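PDB 4WVA: uncharacterized protein from Thermus thermophilus HB8, which hydrolyses mannosylglycerate, a solute made under osmotic stress, to mannose and glycerate, and probably cleaves glucosylglycerate as well. Local coordinates for residues 236-239 with 240-243; 358-361 with 362-366; 262-265 with 266-270; 139-143 with 144-148. All blocks are in the same frame, centred on the assembly; numbering follows the deposited sequence.

Contact 1: residues 236-239 with 240-243; sequences GFNA and ILQR
I240 lies against the carbonyl of G236, one turn back on helix 235-254. Its backbone N donates to G236 O at 3.0 Å. The side chain adds apolar cover over the same oxygen, with I240 CG1 3.4 Å from G236 O. CG1 gets there because it stands beside the backbone N, anti to the carbonyl carbon (chi1 -74°). The CG2 branch is turned the other way, toward the carbonyl side. A239 follows the same i to i+4 pattern: R243 N donates to A239 O at 3.0 Å. L241 is the third main residue. Its N reaches F237 O at 2.9 Å, and its CB sits 3.5 Å from that same F237 O. This is regular alpha-helix, deep in the (alpha/alpha)6-barrel of this GH63 enzyme. The helix turns different faces to different neighbours. I240 packs near W34, a probable substrate-binding residue, while F237 and L241 lean on helix 121-146. A239 and N238 touch L273 of helix 260-275. The amide of N238 is held from outside the turn: OD1 accepts from V154 N, and ND2 donates to D234 O. The R243 chain bends at chi2 and its end leads away, to a salt bridge with D247.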
loop_
_atom_site.group_PDB
_atom_site.type_symbol
_atom_site.label_atom_id
_atom_site.label_comp_id
_atom_site.label_asym_id
_atom_site.label_seq_id
_atom_site.Cartn_x
_atom_site.Cartn_y
_atom_site.Cartn_z
ATOM N N GLY A 236 -12.424 -9.526 11.831
ATOM C CA GLY A 236 -13.519 -8.578 11.722
ATOM C C GLY A 236 -13.287 -7.301 12.523
ATOM O O GLY A 236 -13.371 -6.199 11.980
ATOM N N PHE A 237 -12.994 -7.460 13.816
ATOM C CA PHE A 237 -12.732 -6.347 14.722
ATOM C C PHE A 237 -11.634 -5.473 14.135
ATOM O O PHE A 237 -11.761 -4.275 14.053
ATOM C CB PHE A 237 -12.325 -6.869 16.100
ATOM C CG PHE A 237 -12.393 -5.842 17.193
ATOM C CD1 PHE A 237 -11.437 -4.864 17.305
ATOM C CD2 PHE A 237 -13.409 -5.885 18.144
ATOM C CE1 PHE A 237 -11.498 -3.926 18.318
ATOM C CE2 PHE A 237 -13.472 -4.957 19.157
ATOM C CZ PHE A 237 -12.525 -3.973 19.245
ATOM N N ASN A 238 -10.561 -6.104 13.684
ATOM C CA ASN A 238 -9.418 -5.357 13.180
ATOM C C ASN A 238 -9.618 -4.690 11.834
ATOM O O ASN A 238 -9.104 -3.589 11.605
ATOM C CB ASN A 238 -8.170 -6.242 13.200
ATOM C CG ASN A 238 -7.570 -6.309 14.587
ATOM O OD1 ASN A 238 -6.868 -5.393 15.008
ATOM N ND2 ASN A 238 -7.899 -7.366 15.332
ATOM N N ALA A 239 -10.368 -5.321 10.940
ATOM C CA ALA A 239 -10.683 -4.681 9.675
ATOM C C ALA A 239 -11.531 -3.455 9.924
ATOM O O ALA A 239 -11.320 -2.396 9.313
ATOM C CB ALA A 239 -11.407 -5.631 8.751
ATOM N N ILE A 240 -12.499 -3.590 10.824
ATOM C CA ILE A 240 -13.369 -2.460 11.180
ATOM C C ILE A 240 -12.580 -1.323 11.846
ATOM O O ILE A 240 -12.786 -0.125 11.543
ATOM C CB ILE A 240 -14.575 -2.959 12.030
ATOM C CG1 ILE A 240 -15.564 -3.691 11.105
ATOM C CG2 ILE A 240 -15.270 -1.830 12.783
ATOM C CD1 ILE A 240 -16.593 -4.488 11.850
ATOM N N LEU A 241 -11.648 -1.681 12.727
ATOM C CA LEU A 241 -10.764 -0.695 13.356
ATOM C C LEU A 241 -9.864 0.019 12.348
ATOM O O LEU A 241 -9.682 1.232 12.422
ATOM C CB LEU A 241 -9.943 -1.344 14.460
ATOM C CG LEU A 241 -8.865 -0.496 15.157
ATOM C CD1 LEU A 241 -9.423 0.803 15.721
ATOM C CD2 LEU A 241 -8.203 -1.300 16.262
ATOM N N GLN A 242 -9.298 -0.721 11.398
ATOM C CA GLN A 242 -8.464 -0.085 10.371
ATOM C C GLN A 242 -9.300 0.920 9.579
ATOM O O GLN A 242 -8.861 2.031 9.323
ATOM C CB GLN A 242 -7.852 -1.134 9.449
ATOM C CG GLN A 242 -7.097 -0.580 8.236
ATOM C CD GLN A 242 -5.756 0.083 8.563
ATOM O OE1 GLN A 242 -5.260 0.026 9.690
ATOM N NE2 GLN A 242 -5.171 0.720 7.554
ATOM N N ARG A 243 -10.500 0.515 9.151
ATOM C CA ARG A 243 -11.376 1.443 8.439
ATOM C C ARG A 243 -11.689 2.664 9.301
ATOM O O ARG A 243 -11.623 3.803 8.820
ATOM C CB ARG A 243 -12.658 0.758 7.982
ATOM C CG ARG A 243 -13.668 1.683 7.320
ATOM C CD ARG A 243 -13.150 2.451 6.117
ATOM N NE ARG A 243 -14.201 3.297 5.561
ATOM C CZ ARG A 243 -15.100 2.906 4.644
ATOM N NH1 ARG A 243 -15.074 1.693 4.136
ATOM N NH2 ARG A 243 -16.027 3.749 4.227
#

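Contact 2: residues 358-361 with 362-366; sequences VNWM and VAEGF
E364 lays its CG over one face of the W360 indole, one turn back on the helix. The carbon stands 4.1 Å from the centroid of the five-membered ring of W360, a CH-pi contact placed toward the rim. The nearest ring atom is W360 CE2, 3.8 Å from E364 CG. A bend at chi2 (-82°) folds the carboxylate back beside the ring, its plane turned 44° from the indole. A water at the indole edge, in the ring plane, then joins the two ends. It accepts from W360 NE1 at 3.0 Å and donates to E364 OE2 at 2.8 Å. This is the looser, hydrated side, where E364 OE1 also pairs with R367. Helix 356-368 belongs to the (alpha/alpha)6-barrel of this GH63 hydrolase, and its other flank is tightly packed. There V358 and V362 run alongside each other in the same direction, with V358 CG1 3.9 Å from V362 CG2. V362 CG2 also covers the oxygen that its own N binds, at 3.2 Å from V358 O. V358 lies close to W350 and M361 close to W34, both probable substrate-binding residues. W418 of helix 409-418 meets the W360 ring edge-to-face.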
loop_
_atom_site.group_PDB
_atom_site.type_symbol
_atom_site.label_atom_id
_atom_site.label_comp_id
_atom_site.label_asym_id
_atom_site.label_seq_id
_atom_site.Cartn_x
_atom_site.Cartn_y
_atom_site.Cartn_z
ATOM N N VAL A 358 -23.284 -7.181 7.758
ATOM C CA VAL A 358 -22.114 -7.756 7.093
ATOM C C VAL A 358 -22.307 -7.735 5.567
ATOM O O VAL A 358 -21.367 -7.404 4.828
ATOM C CB VAL A 358 -21.777 -9.163 7.633
ATOM C CG1 VAL A 358 -20.614 -9.770 6.864
ATOM C CG2 VAL A 358 -21.448 -9.064 9.120
ATOM N N ASN A 359 -23.507 -8.048 5.073
ATOM C CA ASN A 359 -23.759 -7.880 3.634
ATOM C C ASN A 359 -23.414 -6.459 3.197
ATOM O O ASN A 359 -22.813 -6.238 2.134
ATOM C CB ASN A 359 -25.229 -8.136 3.258
ATOM C CG ASN A 359 -25.521 -9.578 2.871
ATOM O OD1 ASN A 359 -26.300 -9.857 1.901
ATOM N ND2 ASN A 359 -24.949 -10.483 3.573
ATOM N N TRP A 360 -23.848 -5.482 4.001
ATOM C CA TRP A 360 -23.602 -4.073 3.698
ATOM C C TRP A 360 -22.099 -3.723 3.697
ATOM O O TRP A 360 -21.598 -3.142 2.715
ATOM C CB TRP A 360 -24.410 -3.174 4.633
ATOM C CG TRP A 360 -24.128 -1.726 4.370
ATOM C CD1 TRP A 360 -24.578 -0.975 3.313
ATOM C CD2 TRP A 360 -23.295 -0.875 5.147
ATOM N NE1 TRP A 360 -24.070 0.298 3.400
ATOM C CE2 TRP A 360 -23.277 0.385 4.510
ATOM C CE3 TRP A 360 -22.564 -1.047 6.332
ATOM C CZ2 TRP A 360 -22.553 1.460 5.012
ATOM C CZ3 TRP A 360 -21.847 0.028 6.833
ATOM C CH2 TRP A 360 -21.847 1.266 6.169
ATOM N N MET A 361 -21.368 -4.097 4.753
ATOM C CA MET A 361 -19.940 -3.750 4.804
ATOM C C MET A 361 -19.169 -4.434 3.679
ATOM O O MET A 361 -18.275 -3.839 3.076
ATOM C CB MET A 361 -19.302 -4.114 6.133
ATOM C CG MET A 361 -19.756 -3.242 7.280
ATOM S SD MET A 361 -18.973 -3.634 8.860
ATOM C CE MET A 361 -19.828 -5.126 9.321
ATOM N N VAL A 362 -19.498 -5.688 3.405
ATOM C CA VAL A 362 -18.798 -6.443 2.362
ATOM C C VAL A 362 -19.154 -5.930 0.957
ATOM O O VAL A 362 -18.284 -5.856 0.106
ATOM C CB VAL A 362 -19.029 -7.958 2.524
ATOM C CG1 VAL A 362 -18.382 -8.740 1.396
ATOM C CG2 VAL A 362 -18.477 -8.403 3.857
ATOM N N ALA A 363 -20.416 -5.565 0.726
ATOM C CA ALA A 363 -20.797 -4.915 -0.539
ATOM C C ALA A 363 -20.053 -3.600 -0.738
ATOM O O ALA A 363 -19.558 -3.327 -1.830
ATOM C CB ALA A 363 -22.296 -4.665 -0.584
ATOM N N GLU A 364 -19.990 -2.785 0.312
ATOM C CA GLU A 364 -19.208 -1.546 0.298
ATOM C C GLU A 364 -17.767 -1.843 -0.140
ATOM O O GLU A 364 -17.231 -1.161 -1.003
ATOM C CB GLU A 364 -19.228 -0.875 1.677
ATOM C CG GLU A 364 -20.493 -0.080 1.939
ATOM C CD GLU A 364 -20.463 1.301 1.323
ATOM O OE1 GLU A 364 -19.367 1.898 1.268
ATOM O OE2 GLU A 364 -21.533 1.827 0.951
ATOM N N GLY A 365 -17.152 -2.845 0.485
ATOM C CA GLY A 365 -15.759 -3.201 0.180
ATOM C C GLY A 365 -15.609 -3.666 -1.255
ATOM O O GLY A 365 -14.710 -3.215 -1.971
ATOM N N PHE A 366 -16.489 -4.558 -1.700
ATOM C CA PHE A 366 -16.388 -5.036 -3.069
ATOM C C PHE A 366 -16.567 -3.907 -4.078
ATOM O O PHE A 366 -15.841 -3.856 -5.083
ATOM C CB PHE A 366 -17.344 -6.195 -3.348
ATOM C CG PHE A 366 -16.805 -7.546 -2.955
ATOM C CD1 PHE A 366 -15.589 -8.010 -3.478
ATOM C CD2 PHE A 366 -17.514 -8.377 -2.108
ATOM C CE1 PHE A 366 -15.097 -9.243 -3.133
ATOM C CE2 PHE A 366 -17.030 -9.629 -1.775
ATOM C CZ PHE A 366 -15.821 -10.068 -2.291
HETATM O O HOH W 1 -24.280 1.965 0.973
#

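Contact 3: residues 262-265 with 266-270; sequences IEEW and IVRGE
I266 overlaps I262 one turn back on helix 260-275. Its CD1 rests 4.0 Å from I262 CG2, and the two side chains cross obliquely. I266 CG1 stands beside its own backbone N (chi1 -70°), which brings it to 3.3 Å from I262 O. That oxygen also accepts the backbone bond from I266 N, at 2.9 Å. Cutting I266 back to an alanine would keep the backbone bond but is likely to open a gap beside I262 CG2 and thin the apolar cover over I262 O. W265 folds its indole back along the helix, so that I262 CA lies 3.5 Å above one face, toward the rim. G269 N donates to W265 O at 2.8 Å, in a bent bond of 142°. On the outer face, R268 runs extended over E264 O. R268 NE stays 4.4 Å from E264 OE1, too far for a salt bridge. Its firm partner is E263 of the third subunit, and E263 here pairs with R268 of the second subunit. V267 meets V267 of both other subunits, so this face forms part of the trimer interface. The helix belongs to the (alpha/alpha)6-barrel chain. I266 touches V271 of the second subunit and also packs on N245, R246 and Y249 of helix 235-254; the W265 ring stacks on Y143 of helix 121-146.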
loop_
_atom_site.group_PDB
_atom_site.type_symbol
_atom_site.label_atom_id
_atom_site.label_comp_id
_atom_site.label_asym_id
_atom_site.label_seq_id
_atom_site.Cartn_x
_atom_site.Cartn_y
_atom_site.Cartn_z
ATOM N N ILE A 262 -2.796 8.880 15.048
ATOM C CA ILE A 262 -3.691 8.065 14.217
ATOM C C ILE A 262 -2.941 7.503 13.000
ATOM O O ILE A 262 -3.154 6.362 12.598
ATOM C CB ILE A 262 -4.899 8.892 13.734
ATOM C CG1 ILE A 262 -5.657 9.529 14.902
ATOM C CG2 ILE A 262 -5.863 8.008 12.950
ATOM C CD1 ILE A 262 -6.587 10.645 14.466
ATOM N N GLU A 263 -2.048 8.303 12.413
ATOM C CA GLU A 263 -1.260 7.839 11.285
ATOM C C GLU A 263 -0.462 6.572 11.646
ATOM O O GLU A 263 -0.371 5.644 10.845
ATOM C CB GLU A 263 -0.301 8.926 10.792
ATOM C CG GLU A 263 -0.979 10.176 10.244
ATOM C CD GLU A 263 -0.065 11.385 10.236
ATOM O OE1 GLU A 263 1.174 11.218 10.272
ATOM O OE2 GLU A 263 -0.590 12.508 10.211
ATOM N N GLU A 264 0.109 6.546 12.844
ATOM C CA GLU A 264 0.851 5.361 13.284
ATOM C C GLU A 264 -0.069 4.154 13.393
ATOM O O GLU A 264 0.294 3.060 12.954
ATOM C CB GLU A 264 1.572 5.606 14.608
ATOM C CG GLU A 264 2.298 6.939 14.639
ATOM C CD GLU A 264 3.556 6.948 15.477
ATOM O OE1 GLU A 264 3.743 6.026 16.306
ATOM O OE2 GLU A 264 4.359 7.895 15.289
ATOM N N TRP A 265 -1.279 4.351 13.919
ATOM C CA TRP A 265 -2.220 3.239 14.016
ATOM C C TRP A 265 -2.553 2.694 12.630
ATOM O O TRP A 265 -2.675 1.475 12.421
ATOM C CB TRP A 265 -3.528 3.640 14.709
ATOM C CG TRP A 265 -3.364 4.174 16.111
ATOM C CD1 TRP A 265 -2.370 3.888 16.993
ATOM C CD2 TRP A 265 -4.262 5.059 16.794
ATOM N NE1 TRP A 265 -2.587 4.542 18.181
ATOM C CE2 TRP A 265 -3.742 5.268 18.085
ATOM C CE3 TRP A 265 -5.456 5.692 16.443
ATOM C CZ2 TRP A 265 -4.361 6.109 19.009
ATOM C CZ3 TRP A 265 -6.069 6.513 17.365
ATOM C CH2 TRP A 265 -5.515 6.716 18.634
ATOM N N ILE A 266 -2.739 3.600 11.690
ATOM C CA ILE A 266 -3.110 3.221 10.326
ATOM C C ILE A 266 -1.993 2.397 9.656
ATOM O O ILE A 266 -2.240 1.352 9.057
ATOM C CB ILE A 266 -3.422 4.485 9.496
ATOM C CG1 ILE A 266 -4.729 5.128 9.990
ATOM C CG2 ILE A 266 -3.505 4.139 8.021
ATOM C CD1 ILE A 266 -5.040 6.481 9.398
ATOM N N VAL A 267 -0.770 2.895 9.744
ATOM C CA VAL A 267 0.346 2.284 9.046
ATOM C C VAL A 267 0.681 0.931 9.653
ATOM O O VAL A 267 0.819 -0.044 8.933
ATOM C CB VAL A 267 1.552 3.233 9.031
ATOM C CG1 VAL A 267 2.794 2.557 8.480
ATOM C CG2 VAL A 267 1.183 4.455 8.208
ATOM N N ARG A 268 0.741 0.868 10.977
ATOM C CA ARG A 268 1.007 -0.408 11.651
ATOM C C ARG A 268 -0.163 -1.376 11.517
ATOM O O ARG A 268 0.035 -2.581 11.404
ATOM C CB ARG A 268 1.426 -0.170 13.108
ATOM C CG ARG A 268 2.695 0.658 13.170
ATOM C CD ARG A 268 3.200 1.019 14.554
ATOM N NE ARG A 268 4.279 2.028 14.446
ATOM C CZ ARG A 268 5.565 1.780 14.173
ATOM N NH1 ARG A 268 6.018 0.541 13.992
ATOM N NH2 ARG A 268 6.433 2.786 14.110
ATOM N N GLY A 269 -1.388 -0.849 11.481
ATOM C CA GLY A 269 -2.553 -1.676 11.278
ATOM C C GLY A 269 -2.668 -2.275 9.904
ATOM O O GLY A 269 -3.219 -3.374 9.741
ATOM N N GLU A 270 -2.149 -1.575 8.899
ATOM C CA GLU A 270 -2.175 -2.085 7.550
ATOM C C GLU A 270 -1.254 -3.300 7.459
ATOM O O GLU A 270 -1.577 -4.299 6.812
ATOM C CB GLU A 270 -1.709 -1.002 6.579
ATOM C CG GLU A 270 -1.845 -1.423 5.132
ATOM C CD GLU A 270 -1.729 -0.261 4.181
ATOM O OE1 GLU A 270 -1.393 0.854 4.640
ATOM O OE2 GLU A 270 -1.969 -0.478 2.974
#

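Contact 4: residues 139-143 with 144-148; sequences HRWLY and HARDP
The apolar contact joins W141 and A145, one turn apart near the end of helix 121-146. A145 CB sits over one face of the indole, 3.6 Å from W141 CE2. It is a CH-pi contact, with A145 CB 4.0 Å from the centroid of the five-membered ring of W141. W141 CG stands anti to the backbone N (chi1 179°), which swings the indole forward along the helix to A145. The W141 rim points at one face of the R146 guanidinium, with CH2 3.8 Å from R146 NH2 and the planes 66° apart. A leucine in place of W141 would probably leave A145 CB without its aromatic cover and the guanidinium face without the ring edge. The charged end of R146 is held by E161. D147 OD2 lies at the edge of the Y143 ring, 3.8 Å from Y143 CD1, and accepts from G152 N, while OD1 hydrogen-bonds T151 OG1. The backbone bonds bend as the helix ends: D147 N to Y143 O is at 138°, its donor above the carbonyl plane. D147 is the first to leave helical geometry. Around this end, Y143 and H139 pack on helix 235-254, and A145 and P148 touch helix 221-227.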
loop_
_atom_site.group_PDB
_atom_site.type_symbol
_atom_site.label_atom_id
_atom_site.label_comp_id
_atom_site.label_asym_id
_atom_site.label_seq_id
_atom_site.Cartn_x
_atom_site.Cartn_y
_atom_site.Cartn_z
ATOM N N HIS A 139 -10.076 4.852 20.670
ATOM C CA HIS A 139 -9.060 4.195 19.866
ATOM C C HIS A 139 -7.764 4.063 20.685
ATOM O O HIS A 139 -7.122 3.017 20.687
ATOM C CB HIS A 139 -8.813 4.970 18.580
ATOM C CG HIS A 139 -9.854 4.766 17.516
ATOM N ND1 HIS A 139 -11.219 4.820 17.744
ATOM C CD2 HIS A 139 -9.708 4.532 16.197
ATOM C CE1 HIS A 139 -11.860 4.618 16.599
ATOM N NE2 HIS A 139 -10.963 4.467 15.644
ATOM N N ARG A 140 -7.410 5.111 21.410
ATOM C CA ARG A 140 -6.219 5.055 22.252
ATOM C C ARG A 140 -6.295 3.939 23.296
ATOM O O ARG A 140 -5.316 3.234 23.520
ATOM C CB ARG A 140 -5.992 6.399 22.918
ATOM C CG ARG A 140 -4.714 6.452 23.717
ATOM C CD ARG A 140 -4.579 7.808 24.350
ATOM N NE ARG A 140 -4.468 8.870 23.350
ATOM C CZ ARG A 140 -5.282 9.904 23.218
ATOM N NH1 ARG A 140 -6.334 10.072 24.022
ATOM N NH2 ARG A 140 -5.017 10.804 22.278
ATOM N N TRP A 141 -7.457 3.801 23.947
ATOM C CA TRP A 141 -7.693 2.726 24.890
ATOM C C TRP A 141 -7.495 1.360 24.239
ATOM O O TRP A 141 -6.892 0.464 24.827
ATOM C CB TRP A 141 -9.104 2.846 25.521
ATOM C CG TRP A 141 -9.359 1.742 26.461
ATOM C CD1 TRP A 141 -9.014 1.708 27.781
ATOM C CD2 TRP A 141 -9.934 0.471 26.163
ATOM N NE1 TRP A 141 -9.340 0.498 28.324
ATOM C CE2 TRP A 141 -9.907 -0.285 27.356
ATOM C CE3 TRP A 141 -10.472 -0.109 25.007
ATOM C CZ2 TRP A 141 -10.405 -1.578 27.429
ATOM C CZ3 TRP A 141 -10.959 -1.399 25.085
ATOM C CH2 TRP A 141 -10.919 -2.115 26.282
ATOM N N LEU A 142 -8.034 1.179 23.036
ATOM C CA LEU A 142 -7.891 -0.086 22.360
ATOM C C LEU A 142 -6.423 -0.506 22.244
ATOM O O LEU A 142 -6.084 -1.622 22.597
ATOM C CB LEU A 142 -8.570 -0.057 20.975
ATOM C CG LEU A 142 -10.091 -0.054 20.949
ATOM C CD1 LEU A 142 -10.579 0.262 19.540
ATOM C CD2 LEU A 142 -10.670 -1.383 21.405
ATOM N N TYR A 143 -5.555 0.378 21.766
ATOM C CA TYR A 143 -4.133 0.028 21.633
ATOM C C TYR A 143 -3.441 -0.122 22.981
ATOM O O TYR A 143 -2.661 -1.043 23.176
ATOM C CB TYR A 143 -3.401 1.025 20.741
ATOM C CG TYR A 143 -3.923 0.943 19.339
ATOM C CD1 TYR A 143 -3.628 -0.150 18.547
ATOM C CD2 TYR A 143 -4.768 1.915 18.828
ATOM C CE1 TYR A 143 -4.124 -0.254 17.272
ATOM C CE2 TYR A 143 -5.287 1.810 17.556
ATOM C CZ TYR A 143 -4.958 0.737 16.776
ATOM O OH TYR A 143 -5.459 0.588 15.510
ATOM N N HIS A 144 -3.750 0.758 23.923
ATOM C CA HIS A 144 -3.102 0.683 25.241
ATOM C C HIS A 144 -3.472 -0.606 25.974
ATOM O O HIS A 144 -2.608 -1.258 26.571
ATOM C CB HIS A 144 -3.478 1.900 26.101
ATOM C CG HIS A 144 -2.815 1.923 27.455
ATOM N ND1 HIS A 144 -3.499 1.669 28.626
ATOM C CD2 HIS A 144 -1.535 2.175 27.819
ATOM C CE1 HIS A 144 -2.671 1.760 29.653
ATOM N NE2 HIS A 144 -1.472 2.068 29.190
ATOM N N ALA A 145 -4.756 -0.969 25.953
ATOM C CA ALA A 145 -5.218 -2.133 26.688
ATOM C C ALA A 145 -5.037 -3.440 25.912
ATOM O O ALA A 145 -4.811 -4.507 26.500
ATOM C CB ALA A 145 -6.669 -1.941 27.076
ATOM N N ARG A 146 -5.174 -3.381 24.586
ATOM C CA ARG A 146 -5.305 -4.596 23.792
ATOM C C ARG A 146 -4.207 -4.817 22.745
ATOM O O ARG A 146 -4.267 -5.789 22.008
ATOM C CB ARG A 146 -6.681 -4.650 23.122
ATOM C CG ARG A 146 -7.828 -4.481 24.105
ATOM C CD ARG A 146 -7.906 -5.640 25.084
ATOM N NE ARG A 146 -9.135 -5.579 25.903
ATOM C CZ ARG A 146 -10.330 -5.984 25.486
ATOM N NH1 ARG A 146 -10.483 -6.493 24.278
ATOM N NH2 ARG A 146 -11.393 -5.883 26.288
ATOM N N ASP A 147 -3.201 -3.948 22.711
ATOM C CA ASP A 147 -2.041 -4.147 21.851
ATOM C C ASP A 147 -0.754 -3.790 22.603
ATOM O O ASP A 147 -0.004 -2.910 22.171
ATOM C CB ASP A 147 -2.177 -3.326 20.567
ATOM C CG ASP A 147 -1.071 -3.612 19.567
ATOM O OD1 ASP A 147 -0.482 -4.717 19.625
ATOM O OD2 ASP A 147 -0.823 -2.725 18.730
ATOM N N PRO A 148 -0.489 -4.498 23.710
ATOM C CA PRO A 148 0.681 -4.216 24.552
ATOM C C PRO A 148 2.022 -4.491 23.858
ATOM O O PRO A 148 3.040 -3.899 24.250
ATOM C CB PRO A 148 0.482 -5.155 25.752
ATOM C CG PRO A 148 -0.391 -6.243 25.266
ATOM C CD PRO A 148 -1.324 -5.559 24.295
#

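Contacts 1 and 2 are buried, and both lie beside probable substrate-binding residues. Contacts 3 and 4 are only partly buried and sit farther from the chain centre. Contact 1 links the other three: I240 CD1 meets M361 SD of contact 2 at 3.9 Å, L241 and F237 meet contact 4, and Q242 packs on contact 3. Contacts 3 and 4 also touch each other, through W265, Y143 and H139. Contacts 2 and 3 do not meet; their nearest atoms are about 14 Å apart. The chemistry differs with place. Contact 1 is mainly backbone and aliphatic, contacts 2 and 4 put a carbon over an indole, and contact 3 turns charges toward other subunits.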